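Local coordinates for protein reducing-end xylose-releasing exo-oligoxylanase Rex8A (Paenibacillus barcinonensis, PDB 6SUD) that hydrolyses xylooligosaccharides from their reducing ends, releasing xylose during the breakdown of xylan, at residues R260-S264 with D265-V269. The protein carries 1 engineered substitution. Sequence-based numbering, arbitrary orientation.
With XYP (beta-D-xylopyranose), chain K; XYP (beta-D-xylopyranose), chain J.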
# COMPACT_ATOMS: atom_id res chain seq x y z
N ARG A 260 13.03 -9.60 -10.78
CA ARG A 260 13.68 -10.55 -9.84
C ARG A 260 14.39 -9.82 -8.71
O ARG A 260 14.79 -10.49 -7.75
CB ARG A 260 14.68 -11.41 -10.60
CG ARG A 260 14.01 -12.37 -11.56
CD ARG A 260 15.02 -13.25 -12.29
NE ARG A 260 15.91 -12.39 -13.05
CZ ARG A 260 16.99 -12.80 -13.73
NH1 ARG A 260 17.33 -14.08 -13.73
NH2 ARG A 260 17.73 -11.92 -14.38
N HIS A 261 14.55 -8.50 -8.82
CA HIS A 261 15.47 -7.72 -7.97
C HIS A 261 14.71 -6.80 -7.03
O HIS A 261 13.47 -6.68 -7.15
CB HIS A 261 16.45 -6.95 -8.85
CG HIS A 261 17.10 -7.84 -9.85
ND1 HIS A 261 17.91 -8.90 -9.48
CD2 HIS A 261 17.04 -7.85 -11.20
CE1 HIS A 261 18.34 -9.52 -10.56
NE2 HIS A 261 17.83 -8.89 -11.63
N PHE A 262 15.46 -6.15 -6.13
CA PHE A 262 14.91 -5.18 -5.15
C PHE A 262 14.85 -3.80 -5.81
O PHE A 262 15.90 -3.16 -5.99
CB PHE A 262 15.73 -5.19 -3.86
CG PHE A 262 15.11 -4.36 -2.77
CD1 PHE A 262 14.04 -4.84 -2.02
CD2 PHE A 262 15.57 -3.09 -2.50
CE1 PHE A 262 13.47 -4.07 -1.01
CE2 PHE A 262 14.99 -2.31 -1.51
CZ PHE A 262 13.94 -2.81 -0.76
N TYR A 263 13.64 -3.40 -6.19
CA TYR A 263 13.29 -2.13 -6.88
C TYR A 263 11.89 -1.71 -6.40
O TYR A 263 11.33 -2.36 -5.52
CB TYR A 263 13.37 -2.32 -8.39
CG TYR A 263 13.73 -1.09 -9.19
CD1 TYR A 263 14.92 -0.41 -8.97
CD2 TYR A 263 12.90 -0.63 -10.20
CE1 TYR A 263 15.26 0.70 -9.71
CE2 TYR A 263 13.23 0.49 -10.96
CZ TYR A 263 14.41 1.15 -10.71
OH TYR A 263 14.72 2.25 -11.47
N SER A 264 11.33 -0.68 -7.03
CA SER A 264 10.16 0.14 -6.59
C SER A 264 9.05 -0.66 -5.88
O SER A 264 8.68 -0.25 -4.79
CB SER A 264 9.60 0.87 -7.77
OG SER A 264 10.63 1.60 -8.41
N ASP A 265 8.51 -1.73 -6.47
CA ASP A 265 7.38 -2.47 -5.84
C ASP A 265 7.80 -2.96 -4.45
O ASP A 265 7.04 -2.73 -3.45
CB ASP A 265 6.92 -3.66 -6.69
CG ASP A 265 5.89 -3.34 -7.75
OD1 ASP A 265 5.94 -2.24 -8.32
OD2 ASP A 265 5.06 -4.23 -8.02
N ALA A 266 8.97 -3.60 -4.37
CA ALA A 266 9.42 -4.36 -3.19
C ALA A 266 9.68 -3.44 -1.99
O ALA A 266 9.75 -3.96 -0.86
CB ALA A 266 10.64 -5.19 -3.52
N TYR A 267 9.81 -2.13 -2.19
CA TYR A 267 10.04 -1.18 -1.07
C TYR A 267 8.92 -1.30 -0.04
O TYR A 267 9.19 -1.19 1.18
CB TYR A 267 10.10 0.27 -1.56
CG TYR A 267 11.17 0.54 -2.56
CD1 TYR A 267 12.18 -0.38 -2.82
CD2 TYR A 267 11.23 1.77 -3.21
CE1 TYR A 267 13.18 -0.11 -3.73
CE2 TYR A 267 12.23 2.05 -4.12
CZ TYR A 267 13.20 1.10 -4.39
OH TYR A 267 14.19 1.39 -5.28
N ARG A 268 7.69 -1.57 -0.51
CA ARG A 268 6.48 -1.53 0.34
C ARG A 268 6.47 -2.73 1.29
O ARG A 268 5.80 -2.63 2.32
CB ARG A 268 5.22 -1.46 -0.52
CG ARG A 268 5.19 -0.23 -1.42
CD ARG A 268 4.05 -0.35 -2.40
NE ARG A 268 4.29 -1.35 -3.45
CZ ARG A 268 3.56 -1.45 -4.56
NH1 ARG A 268 2.51 -0.67 -4.73
NH2 ARG A 268 3.84 -2.34 -5.49
N VAL A 269 7.21 -3.81 1.01
CA VAL A 269 7.21 -4.99 1.92
C VAL A 269 7.59 -4.56 3.34
O VAL A 269 6.92 -5.02 4.28
CB VAL A 269 8.15 -6.11 1.47
CG1 VAL A 269 8.19 -7.17 2.55
CG2 VAL A 269 7.74 -6.67 0.11
O1 XYP K . 3.09 0.11 -12.11
C1 XYP K . 2.07 -0.57 -11.35
C2 XYP K . 2.51 -0.92 -9.92
C3 XYP K . 1.45 -1.75 -9.20
C4 XYP K . 0.07 -1.39 -9.73
C5 XYP K . 0.07 0.06 -10.17
O2 XYP K . 3.77 -1.59 -9.90
O3 XYP K . 1.60 -1.51 -7.79
O4 XYP K . -0.24 -2.24 -10.84
O5 XYP K . 0.94 0.29 -11.28
O1 XYP J . 7.48 4.50 -11.00
C1 XYP J . 6.67 3.67 -10.16
C2 XYP J . 5.23 3.76 -10.66
C3 XYP J . 4.37 2.93 -9.75
C4 XYP J . 4.83 1.49 -9.79
C5 XYP J . 6.31 1.39 -9.45
O2 XYP J . 4.70 5.10 -10.68
O3 XYP J . 3.01 3.02 -10.18
O4 XYP J . 4.01 0.78 -8.85
O5 XYP J . 7.09 2.29 -10.26
O HOH W 1 16.04 -0.40 -5.21
O HOH W 2 13.09 2.83 -7.36
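One face of the Tyr267 ring is covered by Ser264, whose CA sits 3.8 Å from the ring centroid in a CH-pi contact, while a water lies in plane at the ring's edge. In the (alpha/alpha)6 barrel of this family 8 glycosidase, residues 260-269 run from a loop into helix 268-280, carrying Asp265, the inferred proton acceptor, into the xylose pocket. The Phe262 ring meets Tyr267 obliquely, planes at 45° and CE2 3.6 Å from Tyr267 CE1, and its CD1 packs on the CB of Ala266. The flat guanidinium of Arg268 has Asp265 O and O3 of the chain K xylose in plane at its edge. Its chain bends at the third torsion, bringing NE to a lone pair of Asp265 O at 3.1 Å, while NH2 forms a salt bridge with Asp265 OD2. Ala266 N donates to Tyr263 O at 2.9 Å, a bent bond (130°) that closes the turn. With CG beside its own backbone N (chi1 -59°), Tyr267 runs back along the loop. Its OH donates to one water, which in turn donates to Phe262 O, and accepts from a second that also bonds Ser264 OG; a tyrosine suits this place because the ring packs while the hydroxyl ties in the loop. Glu242 accepts from Asp265 N. The other carboxylate oxygen, Asp265 OD1, takes a hydrogen bond from O2 of the chain K xylose at 2.8 Å.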